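Local coordinates for protein pullulanase (Bacillus acidopullulyticus, PDB 2WAN) that probably hydrolyses the alpha-1,6-glucosidic linkages of pullulan and related branched starch polysaccharides, as a pullulanase with an alpha-amylase-type catalytic barrel, at residues A[413-418]-A[611-616]; A[730-733]-A[739-742]; A[867-872]-A[881-886]. One frame throughout, in Å; residues are numbered along the deposited sequence.

From the N terminus, the three contacts come in series: each closes before the next opens, so none nests or crosses. Contact 1 closes the longest loop. It sets the segment between strand 406-407 and the first barrel strand, 435-438, beside the end of helix 597-614, and the first three barrel strands lie in between. Contact 2 closes a short loop after the seventh barrel strand, 728-730, joining it to helix 740-747. Contact 3 packs strand 868-873 against the next one, 879-882, and the residues after it, across two sheets of the C-terminal all-beta domain. Contacts 2 and 3 approach to about 9 Å between nearest atoms; contact 1 stands about 20 Å from contact 2.

Contact 1: residues A[413-418]-A[611-616]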
loop_
_atom_site.group_PDB
_atom_site.type_symbol
_atom_site.label_atom_id
_atom_site.label_comp_id
_atom_site.label_asym_id
_atom_site.label_seq_id
_atom_site.Cartn_x
_atom_site.Cartn_y
_atom_site.Cartn_z
ATOM N N ALA A 413 0.524 -32.802 0.146
ATOM C CA ALA A 413 1.581 -33.503 0.856
ATOM C C ALA A 413 2.383 -32.571 1.757
ATOM O O ALA A 413 3.053 -33.031 2.677
ATOM C CB ALA A 413 2.507 -34.211 -0.125
ATOM N N THR A 414 2.318 -31.264 1.481
ATOM C CA THR A 414 3.029 -30.283 2.340
ATOM C C THR A 414 2.297 -29.939 3.634
ATOM O O THR A 414 2.883 -29.306 4.519
ATOM C CB THR A 414 3.356 -28.957 1.593
ATOM O OG1 THR A 414 2.157 -28.195 1.387
ATOM C CG2 THR A 414 3.967 -29.254 0.229
ATOM N N ASP A 415 1.015 -30.304 3.747
ATOM C CA ASP A 415 0.252 -29.934 4.933
ATOM C C ASP A 415 0.811 -30.655 6.147
ATOM O O ASP A 415 1.060 -31.872 6.093
ATOM C CB ASP A 415 -1.227 -30.328 4.785
ATOM C CG ASP A 415 -1.982 -29.503 3.768
ATOM O OD1 ASP A 415 -1.507 -28.449 3.302
ATOM O OD2 ASP A 415 -3.112 -29.929 3.428
ATOM N N PRO A 416 1.012 -29.926 7.266
ATOM C CA PRO A 416 1.437 -30.634 8.459
ATOM C C PRO A 416 0.288 -31.446 9.061
ATOM O O PRO A 416 -0.876 -31.226 8.716
ATOM C CB PRO A 416 1.846 -29.504 9.415
ATOM C CG PRO A 416 0.911 -28.373 9.051
ATOM C CD PRO A 416 0.840 -28.475 7.509
ATOM N N ALA A 417 0.616 -32.395 9.935
ATOM C CA ALA A 417 -0.401 -33.180 10.640
ATOM C C ALA A 417 -1.311 -32.241 11.424
ATOM O O ALA A 417 -0.840 -31.254 12.015
ATOM C CB ALA A 417 0.264 -34.211 11.572
ATOM N N GLY A 418 -2.606 -32.529 11.401
ATOM C CA GLY A 418 -3.566 -31.731 12.157
ATOM C C GLY A 418 -4.097 -30.510 11.427
ATOM O O GLY A 418 -4.999 -29.848 11.944
ATOM N N VAL A 611 -4.396 -16.743 1.506
ATOM C CA VAL A 611 -5.488 -17.058 2.433
ATOM C C VAL A 611 -5.928 -18.523 2.297
ATOM O O VAL A 611 -6.087 -19.232 3.289
ATOM C CB VAL A 611 -6.689 -16.114 2.210
ATOM C CG1 VAL A 611 -7.929 -16.635 2.975
ATOM C CG2 VAL A 611 -6.300 -14.674 2.660
ATOM N N ASN A 612 -6.146 -18.977 1.065
ATOM C CA ASN A 612 -6.672 -20.330 0.864
ATOM C C ASN A 612 -5.676 -21.431 1.249
ATOM O O ASN A 612 -6.044 -22.382 1.947
ATOM C CB ASN A 612 -7.152 -20.511 -0.574
ATOM C CG ASN A 612 -8.455 -19.756 -0.875
ATOM O OD1 ASN A 612 -9.346 -19.605 -0.019
ATOM N ND2 ASN A 612 -8.570 -19.285 -2.117
ATOM N N GLU A 613 -4.415 -21.290 0.833
ATOM C CA GLU A 613 -3.426 -22.347 1.064
ATOM C C GLU A 613 -2.798 -22.305 2.459
ATOM O O GLU A 613 -2.550 -23.371 3.084
ATOM C CB GLU A 613 -2.324 -22.286 -0.013
ATOM C CG GLU A 613 -1.297 -23.391 0.036
ATOM C CD GLU A 613 -1.884 -24.782 -0.267
ATOM O OE1 GLU A 613 -2.890 -24.865 -1.019
ATOM O OE2 GLU A 613 -1.331 -25.774 0.251
ATOM N N TYR A 614 -2.528 -21.088 2.950
ATOM C CA TYR A 614 -1.821 -20.917 4.229
ATOM C C TYR A 614 -2.697 -20.476 5.403
ATOM O O TYR A 614 -2.225 -20.470 6.521
ATOM C CB TYR A 614 -0.616 -19.965 4.085
ATOM C CG TYR A 614 0.515 -20.508 3.211
ATOM C CD1 TYR A 614 1.655 -21.110 3.784
ATOM C CD2 TYR A 614 0.447 -20.415 1.816
ATOM C CE1 TYR A 614 2.689 -21.615 2.975
ATOM C CE2 TYR A 614 1.479 -20.907 1.006
ATOM C CZ TYR A 614 2.588 -21.501 1.601
ATOM O OH TYR A 614 3.603 -21.953 0.807
ATOM N N HIS A 615 -3.964 -20.153 5.159
ATOM C CA HIS A 615 -4.921 -19.818 6.244
ATOM C C HIS A 615 -4.492 -18.535 6.974
ATOM O O HIS A 615 -4.689 -18.392 8.180
ATOM C CB HIS A 615 -5.139 -20.961 7.258
ATOM C CG HIS A 615 -5.548 -22.280 6.653
ATOM N ND1 HIS A 615 -5.688 -23.421 7.413
ATOM C CD2 HIS A 615 -5.798 -22.652 5.370
ATOM C CE1 HIS A 615 -6.033 -24.435 6.634
ATOM N NE2 HIS A 615 -6.104 -23.999 5.393
ATOM N N VAL A 616 -3.893 -17.622 6.222
ATOM C CA VAL A 616 -3.540 -16.337 6.824
ATOM C C VAL A 616 -4.797 -15.495 7.013
ATOM O O VAL A 616 -5.815 -15.663 6.315
ATOM C CB VAL A 616 -2.393 -15.587 6.099
ATOM C CG1 VAL A 616 -1.073 -16.391 6.202
ATOM C CG2 VAL A 616 -2.766 -15.257 4.643
HETATM O O HOH W 1 -3.084 -27.690 1.040
#
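Asp415 and Glu613 face each other with their carboxylates, whose planes are only 28° apart, while the two side chains cross obliquely. The closest atoms are Asp415 OD1 and Glu613 OE2, 4.1 Å apart, a like-charged pair. Water 1 spans the gap, hydrogen-bonded to Asp415 OD1 at 2.9 Å and to Glu613 OE2 at 2.7 Å. Asp415 CG stands beside the backbone N, opposite the carbonyl carbon, bringing its carboxylate nearer. Glu613 extends from the last turn of helix 597-614 with CG anti to the backbone N (chi1 -175°), then bends at chi2 (65°), which carries its carboxylate toward the 413-418 loop. Thr414 adds its hydroxyl to the same polar group: OG1 lies 4.4 Å from Glu613 OE2 and hydrogen-bonds to Leu411 O. The two acids share a stronger partner in Lys535 of helix 529-543, whose NZ forms salt bridges with Asp415 OD1 and Glu613 OE2 and a hydrogen bond with Thr414 OG1. Only 51 Å² is buried between the segments, and the join is mainly electrostatic and water-mediated. One lysine and one water tie the linker ahead of the barrel to two of its helices, and the lysine's charge probably offsets the repulsion expected between neighbouring carboxylates.

Contact 2: residues A[730-733]-A[739-742]; sequences NYVT and TLWD
Thr733 OG1 and Leu740 N both hydrogen-bond to OE2 of Glu780, so one carboxylate oxygen is held by a group from each segment. The segments make no hydrogen bond to each other; their contact is van der Waals packing, mostly of methyl groups. With OG1 between its backbone N and carbonyl carbon (chi1 60°), Thr733 has CG2 beside the backbone N, opposite the carbonyl carbon, where the methyl faces the start of helix 740-747. There CG2 of Thr733 rests 3.6 Å from Leu740 N and 3.7 Å from Leu740 CB, and the two side chains cross at about a right angle. Val732 meets the outer end of the same leucine, again nearly perpendicular, with its two methyls each facing one branch: Val732 CG1 is 4.0 Å from Leu740 CD2, and Val732 CG2 is 4.1 Å from Leu740 CD1. His764 of helix 753-769 and Asp688 of helix 681-688 touch both Val732 and Leu740, which places the pair between these helices. Thr739 is the helix's N-cap: its OG1 accepts a weak hydrogen bond from Asp742 N at 3.3 Å and also bonds with Arg784 O. The loop between the segments follows the seventh barrel strand and carries the His-Asp pair of the family's last classical conserved region, which places the contact beside the probable active site; a glycerol about 4 Å from the Thr733 side chain is consistent with a nearby pocket. The loop is held by methyl packing beside the shared Glu780 carboxylate oxygen. Glu780, accepting from the first amide of a helix, would be expected to gain from the helix's N-terminal field while linking both ends of the loop to the segment after strand 773-777.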
loop_
_atom_site.group_PDB
_atom_site.type_symbol
_atom_site.label_atom_id
_atom_site.label_comp_id
_atom_site.label_asym_id
_atom_site.label_seq_id
_atom_site.Cartn_x
_atom_site.Cartn_y
_atom_site.Cartn_z
ATOM N N ASN A 730 -3.904 2.677 14.757
ATOM C CA ASN A 730 -3.276 3.617 15.678
ATOM C C ASN A 730 -1.940 3.056 16.135
ATOM O O ASN A 730 -1.844 1.876 16.481
ATOM C CB ASN A 730 -4.180 3.828 16.900
ATOM C CG ASN A 730 -5.496 4.481 16.538
ATOM O OD1 ASN A 730 -5.556 5.323 15.635
ATOM N ND2 ASN A 730 -6.558 4.110 17.243
ATOM N N TYR A 731 -0.911 3.901 16.141
ATOM C CA TYR A 731 0.415 3.420 16.537
ATOM C C TYR A 731 1.323 4.585 16.874
ATOM O O TYR A 731 1.012 5.758 16.544
ATOM C CB TYR A 731 1.053 2.539 15.439
ATOM C CG TYR A 731 1.602 3.297 14.236
ATOM C CD1 TYR A 731 0.787 4.122 13.455
ATOM C CD2 TYR A 731 2.947 3.178 13.873
ATOM C CE1 TYR A 731 1.315 4.818 12.334
ATOM C CE2 TYR A 731 3.473 3.863 12.762
ATOM C CZ TYR A 731 2.650 4.678 12.004
ATOM O OH TYR A 731 3.172 5.344 10.913
ATOM N N VAL A 732 2.428 4.243 17.531
ATOM C CA VAL A 732 3.484 5.209 17.826
ATOM C C VAL A 732 4.833 4.805 17.198
ATOM O O VAL A 732 5.610 5.687 16.823
ATOM C CB VAL A 732 3.576 5.502 19.349
ATOM C CG1 VAL A 732 4.006 4.273 20.123
ATOM C CG2 VAL A 732 4.546 6.698 19.635
ATOM N N THR A 733 5.111 3.505 17.067
ATOM C CA THR A 733 6.323 3.072 16.351
ATOM C C THR A 733 6.046 1.834 15.504
ATOM O O THR A 733 5.017 1.178 15.669
ATOM C CB THR A 733 7.494 2.726 17.308
ATOM O OG1 THR A 733 7.112 1.665 18.194
ATOM C CG2 THR A 733 7.916 3.961 18.152
ATOM N N THR A 739 12.970 2.716 17.505
ATOM C CA THR A 739 12.139 2.120 18.549
ATOM C C THR A 739 11.778 3.261 19.512
ATOM O O THR A 739 12.479 4.291 19.558
ATOM C CB THR A 739 12.847 1.006 19.329
ATOM O OG1 THR A 739 13.866 1.564 20.177
ATOM C CG2 THR A 739 13.458 -0.038 18.380
ATOM N N LEU A 740 10.689 3.111 20.259
ATOM C CA LEU A 740 10.272 4.196 21.134
ATOM C C LEU A 740 11.317 4.487 22.198
ATOM O O LEU A 740 11.541 5.651 22.524
ATOM C CB LEU A 740 8.886 3.942 21.758
ATOM C CG LEU A 740 8.251 5.184 22.413
ATOM C CD1 LEU A 740 8.244 6.381 21.451
ATOM C CD2 LEU A 740 6.822 4.903 22.941
ATOM N N TRP A 741 11.980 3.451 22.707
ATOM C CA TRP A 741 12.994 3.640 23.756
ATOM C C TRP A 741 14.121 4.529 23.219
ATOM O O TRP A 741 14.555 5.480 23.888
ATOM C CB TRP A 741 13.531 2.284 24.292
ATOM C CG TRP A 741 14.367 2.446 25.553
ATOM C CD1 TRP A 741 15.675 2.099 25.726
ATOM C CD2 TRP A 741 13.933 3.032 26.797
ATOM N NE1 TRP A 741 16.087 2.416 27.019
ATOM C CE2 TRP A 741 15.030 2.979 27.692
ATOM C CE3 TRP A 741 12.710 3.578 27.245
ATOM C CZ2 TRP A 741 14.955 3.475 29.011
ATOM C CZ3 TRP A 741 12.631 4.066 28.550
ATOM C CH2 TRP A 741 13.759 4.011 29.423
ATOM N N ASP A 742 14.555 4.231 21.997
ATOM C CA ASP A 742 15.620 4.995 21.332
ATOM C C ASP A 742 15.150 6.410 20.994
ATOM O O ASP A 742 15.906 7.377 21.156
ATOM C CB ASP A 742 16.064 4.275 20.063
ATOM C CG ASP A 742 16.863 3.010 20.347
ATOM O OD1 ASP A 742 17.080 2.664 21.525
ATOM O OD2 ASP A 742 17.284 2.365 19.379
#

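Contact 3: residues A[867-872]-A[881-886]; sequences NIIVMY and LNLPSG
The puckered ring of Pro884 and the end of Ile869 reach toward each other, with Pro884 CD 3.7 Å from Ile869 CD1. The flat indole of Trp888, on strand 888-893, touches both Ile869 and Leu883. The same isoleucine methyl also meets the leucine before the proline, Ile869 CD1 lying 3.9 Å from Leu883 CD2. Ile869 spreads its branches between partners: CG1 stands anti to the carbonyl carbon (chi1 -74°) and sends CD1 to Leu883 and Pro884, while CG2 lies 3.9 Å from Leu881 CD2. Met871 runs out extended and slides past Leu881 in the opposite direction, bringing its sulfur alongside, with Met871 SD 3.7 Å from Leu881 CB and 4.0 Å from Leu881 CD1. The backbones stay well apart and share no hydrogen bond, so this is side-chain packing of strand 868-873 against strand 879-882 and the residues that follow it. Strand 868-873 pairs with strands 852-856 and 915-920, whereas strand 879-882 pairs with 908-911. Glu855 of strand 852-856 touches both Ile869 and Pro884, placing the contact among the strands of the C-terminal all-beta domain.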
loop_
_atom_site.group_PDB
_atom_site.type_symbol
_atom_site.label_atom_id
_atom_site.label_comp_id
_atom_site.label_asym_id
_atom_site.label_seq_id
_atom_site.Cartn_x
_atom_site.Cartn_y
_atom_site.Cartn_z
ATOM N N ASN A 867 -19.939 3.053 33.131
ATOM C CA ASN A 867 -19.168 4.212 32.742
ATOM C C ASN A 867 -17.693 3.912 32.975
ATOM O O ASN A 867 -17.332 3.368 34.039
ATOM C CB ASN A 867 -19.579 5.432 33.598
ATOM C CG ASN A 867 -21.007 5.873 33.343
ATOM O OD1 ASN A 867 -21.484 5.888 32.197
ATOM N ND2 ASN A 867 -21.709 6.238 34.417
ATOM N N ILE A 868 -16.867 4.252 31.988
ATOM C CA ILE A 868 -15.417 4.176 32.135
ATOM C C ILE A 868 -14.819 5.551 31.911
ATOM O O ILE A 868 -15.129 6.226 30.926
ATOM C CB ILE A 868 -14.788 3.185 31.128
ATOM C CG1 ILE A 868 -15.496 1.820 31.211
ATOM C CG2 ILE A 868 -13.252 3.065 31.369
ATOM C CD1 ILE A 868 -15.007 0.789 30.207
ATOM N N ILE A 869 -13.951 5.978 32.832
ATOM C CA ILE A 869 -13.217 7.228 32.614
ATOM C C ILE A 869 -11.739 6.935 32.391
ATOM O O ILE A 869 -11.159 6.132 33.104
ATOM C CB ILE A 869 -13.380 8.239 33.779
ATOM C CG1 ILE A 869 -14.772 8.849 33.738
ATOM C CG2 ILE A 869 -12.279 9.352 33.693
ATOM C CD1 ILE A 869 -15.106 9.688 34.989
ATOM N N VAL A 870 -11.157 7.561 31.367
ATOM C CA VAL A 870 -9.716 7.468 31.121
ATOM C C VAL A 870 -9.165 8.901 31.109
ATOM O O VAL A 870 -9.762 9.785 30.497
ATOM C CB VAL A 870 -9.411 6.824 29.731
ATOM C CG1 VAL A 870 -7.906 6.862 29.393
ATOM C CG2 VAL A 870 -9.933 5.382 29.668
ATOM N N MET A 871 -8.024 9.122 31.765
ATOM C CA MET A 871 -7.321 10.417 31.667
ATOM C C MET A 871 -5.823 10.217 31.470
ATOM O O MET A 871 -5.187 9.478 32.243
ATOM C CB MET A 871 -7.564 11.278 32.919
ATOM C CG MET A 871 -6.787 12.599 32.880
ATOM S SD MET A 871 -7.354 13.664 34.208
ATOM C CE MET A 871 -5.936 14.763 34.356
ATOM N N TYR A 872 -5.276 10.868 30.442
ATOM C CA TYR A 872 -3.837 10.863 30.179
ATOM C C TYR A 872 -3.245 12.118 30.793
ATOM O O TYR A 872 -3.693 13.226 30.479
ATOM C CB TYR A 872 -3.541 10.871 28.675
ATOM C CG TYR A 872 -4.321 9.868 27.850
ATOM C CD1 TYR A 872 -4.292 8.510 28.143
ATOM C CD2 TYR A 872 -5.048 10.291 26.747
ATOM C CE1 TYR A 872 -5.021 7.584 27.352
ATOM C CE2 TYR A 872 -5.776 9.390 25.968
ATOM C CZ TYR A 872 -5.755 8.048 26.281
ATOM O OH TYR A 872 -6.470 7.176 25.494
ATOM N N LEU A 881 -8.820 15.747 38.505
ATOM C CA LEU A 881 -9.964 15.649 37.621
ATOM C C LEU A 881 -11.264 15.722 38.419
ATOM O O LEU A 881 -11.446 14.966 39.361
ATOM C CB LEU A 881 -9.914 14.308 36.863
ATOM C CG LEU A 881 -11.119 14.047 35.960
ATOM C CD1 LEU A 881 -11.115 14.993 34.769
ATOM C CD2 LEU A 881 -11.080 12.615 35.463
ATOM N N ASN A 882 -12.164 16.612 38.008
ATOM C CA ASN A 882 -13.506 16.667 38.577
ATOM C C ASN A 882 -14.339 15.545 38.010
ATOM O O ASN A 882 -14.327 15.329 36.801
ATOM C CB ASN A 882 -14.131 18.018 38.277
ATOM C CG ASN A 882 -13.480 19.123 39.098
ATOM O OD1 ASN A 882 -13.315 18.970 40.299
ATOM N ND2 ASN A 882 -13.069 20.202 38.448
ATOM N N LEU A 883 -15.045 14.828 38.879
ATOM C CA LEU A 883 -15.769 13.638 38.431
ATOM C C LEU A 883 -17.275 13.878 38.304
ATOM O O LEU A 883 -17.840 14.703 39.041
ATOM C CB LEU A 883 -15.496 12.460 39.365
ATOM C CG LEU A 883 -14.046 11.994 39.499
ATOM C CD1 LEU A 883 -13.927 11.008 40.659
ATOM C CD2 LEU A 883 -13.594 11.357 38.179
ATOM N N PRO A 884 -17.935 13.165 37.362
ATOM C CA PRO A 884 -19.400 13.130 37.385
ATOM C C PRO A 884 -19.905 12.504 38.682
ATOM O O PRO A 884 -19.132 11.870 39.421
ATOM C CB PRO A 884 -19.762 12.231 36.195
ATOM C CG PRO A 884 -18.517 12.245 35.302
ATOM C CD PRO A 884 -17.378 12.320 36.289
ATOM N N SER A 885 -21.207 12.633 38.928
ATOM C CA SER A 885 -21.818 12.159 40.172
ATOM C C SER A 885 -21.577 10.674 40.442
ATOM O O SER A 885 -21.319 9.892 39.515
ATOM C CB SER A 885 -23.335 12.439 40.156
ATOM O OG SER A 885 -23.959 11.690 39.123
ATOM N N GLY A 886 -21.646 10.304 41.720
ATOM C CA GLY A 886 -21.631 8.911 42.115
ATOM C C GLY A 886 -20.282 8.394 42.565
ATOM O O GLY A 886 -19.283 9.127 42.570
#